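Local coordinates for protein precorrin-8x Methyl Mutase (Thermus thermophilus, PDB 1V9C) that probably catalyses the methyl-group migration that converts precorrin-8X to hydrogenobyrinate, a step in the biosynthesis of adenosylcobalamin, at residues Glu10-Ile15 and Met36-Ala41; Val102-Ala107 and Ala120-Leu125. One frame throughout, in Å; residues are numbered along the deposited sequence.

Contact 1: Glu10-Ile15 and Met36-Ala41; sequences EESFRI and MIHATA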
# COMPACT_ATOMS: atom_id res chain seq x y z
N GLU B 10 -16.22 10.49 5.15
CA GLU B 10 -16.27 11.81 5.76
C GLU B 10 -16.19 11.62 7.27
O GLU B 10 -15.46 12.34 7.96
CB GLU B 10 -17.56 12.53 5.39
CG GLU B 10 -17.74 13.88 6.07
CD GLU B 10 -16.69 14.91 5.66
OE1 GLU B 10 -16.64 15.99 6.29
OE2 GLU B 10 -15.92 14.65 4.71
N GLU B 11 -16.94 10.64 7.78
CA GLU B 11 -16.96 10.32 9.20
C GLU B 11 -15.55 9.99 9.65
O GLU B 11 -15.04 10.55 10.62
CB GLU B 11 -17.85 9.12 9.48
CG GLU B 11 -17.88 8.69 10.94
CD GLU B 11 -18.49 7.31 11.14
OE1 GLU B 11 -18.98 7.02 12.26
OE2 GLU B 11 -18.48 6.51 10.19
N SER B 12 -14.91 9.06 8.94
CA SER B 12 -13.56 8.65 9.26
C SER B 12 -12.56 9.80 9.29
O SER B 12 -11.61 9.76 10.07
CB SER B 12 -13.08 7.59 8.28
OG SER B 12 -13.47 6.30 8.73
N PHE B 13 -12.75 10.79 8.42
CA PHE B 13 -11.87 11.95 8.38
C PHE B 13 -12.09 12.79 9.64
O PHE B 13 -11.15 13.34 10.20
CB PHE B 13 -12.15 12.82 7.16
CG PHE B 13 -11.55 12.30 5.88
CD1 PHE B 13 -12.07 12.69 4.64
CD2 PHE B 13 -10.48 11.41 5.90
CE1 PHE B 13 -11.54 12.20 3.46
CE2 PHE B 13 -9.94 10.91 4.72
CZ PHE B 13 -10.47 11.30 3.50
N ARG B 14 -13.35 12.88 10.05
CA ARG B 14 -13.72 13.60 11.26
C ARG B 14 -12.94 13.02 12.42
O ARG B 14 -12.28 13.75 13.17
CB ARG B 14 -15.21 13.43 11.56
CG ARG B 14 -16.07 14.61 11.19
CD ARG B 14 -17.36 14.63 12.02
NE ARG B 14 -18.32 13.60 11.64
CZ ARG B 14 -18.82 13.45 10.42
NH1 ARG B 14 -18.44 14.26 9.44
NH2 ARG B 14 -19.71 12.51 10.17
N ILE B 15 -13.04 11.70 12.57
CA ILE B 15 -12.39 10.97 13.64
C ILE B 15 -10.89 11.24 13.72
O ILE B 15 -10.33 11.37 14.81
CB ILE B 15 -12.63 9.45 13.49
CG1 ILE B 15 -14.13 9.17 13.65
CG2 ILE B 15 -11.76 8.66 14.47
CD1 ILE B 15 -14.50 7.70 13.68
N MET B 36 -3.08 10.86 4.94
CA MET B 36 -2.04 9.86 5.13
C MET B 36 -2.26 9.07 6.42
O MET B 36 -1.97 7.88 6.46
CB MET B 36 -0.67 10.54 5.15
CG MET B 36 -0.38 11.32 3.89
SD MET B 36 1.02 12.43 3.97
CE MET B 36 2.33 11.30 4.35
N ILE B 37 -2.76 9.75 7.46
CA ILE B 37 -3.03 9.12 8.76
C ILE B 37 -4.28 8.24 8.62
O ILE B 37 -4.34 7.14 9.14
CB ILE B 37 -3.30 10.19 9.87
CG1 ILE B 37 -2.03 11.03 10.11
CG2 ILE B 37 -3.75 9.50 11.15
CD1 ILE B 37 -2.13 12.03 11.23
N HIS B 38 -5.28 8.76 7.92
CA HIS B 38 -6.50 8.03 7.69
C HIS B 38 -6.16 6.70 6.99
O HIS B 38 -6.64 5.64 7.37
CB HIS B 38 -7.43 8.85 6.83
CG HIS B 38 -8.71 8.15 6.49
ND1 HIS B 38 -8.93 7.58 5.25
CD2 HIS B 38 -9.81 7.90 7.23
CE1 HIS B 38 -10.12 7.01 5.25
NE2 HIS B 38 -10.68 7.18 6.43
N ALA B 39 -5.28 6.77 5.99
CA ALA B 39 -4.89 5.60 5.21
C ALA B 39 -4.10 4.56 5.99
O ALA B 39 -4.09 3.40 5.64
CB ALA B 39 -4.08 6.04 3.99
N THR B 40 -3.44 4.98 7.06
CA THR B 40 -2.64 4.06 7.84
C THR B 40 -3.10 3.84 9.28
O THR B 40 -2.66 2.90 9.92
CB THR B 40 -1.20 4.55 7.91
OG1 THR B 40 -1.19 5.81 8.58
CG2 THR B 40 -0.62 4.70 6.51
N ALA B 41 -3.98 4.70 9.77
CA ALA B 41 -4.41 4.63 11.16
C ALA B 41 -3.11 4.75 11.97
O ALA B 41 -2.97 4.17 13.03
CB ALA B 41 -5.09 3.28 11.45

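Contact 2: Val102-Ala107 and Ala120-Leu125; sequences VARAKA and AWEKGL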
# COMPACT_ATOMS: atom_id res chain seq x y z
N VAL B 102 12.79 -1.91 -17.99
CA VAL B 102 13.24 -3.23 -17.59
C VAL B 102 14.13 -3.82 -18.67
O VAL B 102 15.08 -4.55 -18.39
CB VAL B 102 12.04 -4.17 -17.31
CG1 VAL B 102 12.53 -5.59 -17.07
CG2 VAL B 102 11.26 -3.67 -16.10
N ALA B 103 13.82 -3.48 -19.92
CA ALA B 103 14.57 -3.95 -21.08
C ALA B 103 15.98 -3.38 -21.02
O ALA B 103 16.97 -4.10 -21.13
CB ALA B 103 13.88 -3.52 -22.36
N ARG B 104 16.07 -2.06 -20.86
CA ARG B 104 17.37 -1.41 -20.77
C ARG B 104 18.10 -2.00 -19.57
O ARG B 104 19.26 -2.37 -19.65
CB ARG B 104 17.20 0.09 -20.57
CG ARG B 104 16.41 0.79 -21.66
CD ARG B 104 16.43 2.30 -21.45
NE ARG B 104 15.80 3.02 -22.55
CZ ARG B 104 15.88 4.34 -22.72
NH1 ARG B 104 16.56 5.08 -21.84
NH2 ARG B 104 15.27 4.93 -23.74
N ALA B 105 17.38 -2.09 -18.45
CA ALA B 105 17.94 -2.62 -17.21
C ALA B 105 18.70 -3.92 -17.45
O ALA B 105 19.90 -3.99 -17.22
CB ALA B 105 16.82 -2.84 -16.20
N LYS B 106 17.99 -4.95 -17.92
CA LYS B 106 18.61 -6.25 -18.19
C LYS B 106 19.84 -6.10 -19.08
O LYS B 106 20.90 -6.65 -18.78
CB LYS B 106 17.61 -7.20 -18.87
CG LYS B 106 18.23 -8.55 -19.23
CD LYS B 106 17.34 -9.37 -20.16
CE LYS B 106 18.08 -10.61 -20.67
NZ LYS B 106 17.29 -11.39 -21.67
N ALA B 107 19.68 -5.36 -20.17
CA ALA B 107 20.77 -5.13 -21.13
C ALA B 107 22.08 -4.91 -20.39
O ALA B 107 22.88 -5.83 -20.24
CB ALA B 107 20.44 -3.93 -22.00
N ALA B 120 12.92 8.08 -18.24
CA ALA B 120 11.99 9.18 -17.99
C ALA B 120 12.55 10.50 -18.46
O ALA B 120 11.86 11.28 -19.11
CB ALA B 120 11.66 9.26 -16.50
N TRP B 121 13.79 10.78 -18.09
CA TRP B 121 14.42 12.02 -18.49
C TRP B 121 14.50 12.11 -20.01
O TRP B 121 13.90 12.99 -20.63
CB TRP B 121 15.82 12.13 -17.90
CG TRP B 121 16.38 13.52 -17.98
CD1 TRP B 121 15.70 14.67 -18.32
CD2 TRP B 121 17.71 13.93 -17.63
NE1 TRP B 121 16.53 15.76 -18.20
CE2 TRP B 121 17.76 15.34 -17.78
CE3 TRP B 121 18.85 13.25 -17.20
CZ2 TRP B 121 18.93 16.07 -17.51
CZ3 TRP B 121 20.01 13.98 -16.94
CH2 TRP B 121 20.03 15.38 -17.10
N GLU B 122 15.24 11.18 -20.62
CA GLU B 122 15.40 11.17 -22.06
C GLU B 122 14.09 11.39 -22.78
O GLU B 122 14.02 12.17 -23.74
CB GLU B 122 15.99 9.83 -22.53
CG GLU B 122 17.37 9.53 -21.97
CD GLU B 122 17.91 8.21 -22.48
OE1 GLU B 122 18.96 7.75 -21.99
OE2 GLU B 122 17.26 7.63 -23.39
N LYS B 123 13.04 10.72 -22.32
CA LYS B 123 11.71 10.83 -22.93
C LYS B 123 11.02 12.14 -22.60
O LYS B 123 9.93 12.41 -23.11
CB LYS B 123 10.83 9.67 -22.48
CG LYS B 123 11.22 8.31 -23.05
CD LYS B 123 10.97 8.22 -24.55
CE LYS B 123 11.34 6.85 -25.11
NZ LYS B 123 10.91 6.66 -26.52
N GLY B 124 11.64 12.94 -21.75
CA GLY B 124 11.05 14.20 -21.36
C GLY B 124 9.77 13.97 -20.59
O GLY B 124 8.68 14.31 -21.05
N LEU B 125 9.90 13.39 -19.40
CA LEU B 125 8.75 13.11 -18.55
C LEU B 125 8.90 13.71 -17.17
O LEU B 125 7.92 13.90 -16.46
CB LEU B 125 8.54 11.60 -18.40
CG LEU B 125 8.22 10.79 -19.66
CD1 LEU B 125 7.99 9.33 -19.28
CD2 LEU B 125 7.01 11.36 -20.35

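Contact 1: Glu10-Ile15 and Met36-Ala41
With chi1 at 178°, the imidazole of H38 extends away from its backbone N toward helix 6-20, while F13 keeps CG beside its own N (chi1 -79°) and swings its ring round to meet it. The pair forms a T-shaped stack: CE2 and CD2 of the F13 edge point at a face of the imidazole, with centroids 4.7 Å apart and planes at 66°. CE2 of F13 comes over the rim rather than the middle, 3.5 Å from H38 CG and also near ND1. S12 meets the same imidazole at its edge; its CB lies 3.1 Å from H38 NE2, an unusually short approach that may be partly coordinate error, and its OG is close to the ring plane but 3.7 Å from NE2. The stack joins the two N-terminal helices, 6-20 and 30-40, which lie at one flank of the doubly wound alpha/beta fold. On the flank of helix 30-40 turned to helix 190-205, A39 meets A195 and M36 meets L192. V164 of the second subunit packs on S12 and E11, so this side of helix 6-20 lies at the subunit interface. A bound sulfate, probably from the crystallisation liquor, sits about 4 Å from the H38 side chain.

Contact 2: Val102-Ala107 and Ala120-Leu125
R104 and E122 reach for each other from neighbouring helices and slide past in opposite directions; the guanidinium and carboxylate planes are 40° apart. Both side chains start with CG beside the backbone N and then run extended; this full stretch bridges backbones that are wide apart, the nearest CA atoms being those of R104 and A120 at 12.2 Å. The meeting is lopsided. A single carboxylate oxygen, OE2 of E122, lies at the guanidinium edge near its plane, 3.1 Å from R104 NH1 and 3.4 Å from R104 NH2. Both hydrogen bonds of this salt bridge are weak, bent to 142° and 132° at the hydrogen. OE1 of E122 stays 3.6 Å from R104 NH1 and takes no bond from it. K123 NZ, 5.5 Å from R104 NH2, brings a like charge near the guanidinium without contact. An alanine in place of R104 would remove the guanidinium and is likely to leave the carboxylate of E122 without its charged mate on helix 99-107. R104 also touches Y119, and V102 and A105 rest on R112, so helix 99-107 also meets helix 112-122 near its start and towards its end. Helix 112-122 closes at G124 in a Schellman motif, where L125 N bonds back to A120 O. Such an ion pair at the surface links two consecutive helices in the connection between parallel strands 92-94 and 130-133, the crossover past strand 69-71 that belongs to a doubly wound sheet.

How the contacts relate
The contacts lie on opposite sides of the chain's centre, contact 1 about 18 Å from it and contact 2 about 21 Å, centre to centre. Their own centres are 37 Å apart and their nearest atoms about 22 Å, so neither touches the other. Along the chain they come in series: contact 1 pairs the first two helices, contact 2 the two helices that follow strand 92-94, an outermost strand of the sheet. Their surroundings differ as well. Contact 1 is buried, meets the second subunit and has a sulfate beside it, which may mark a pocket; contact 2 is a polar surface link that no other chain of the assembly touches.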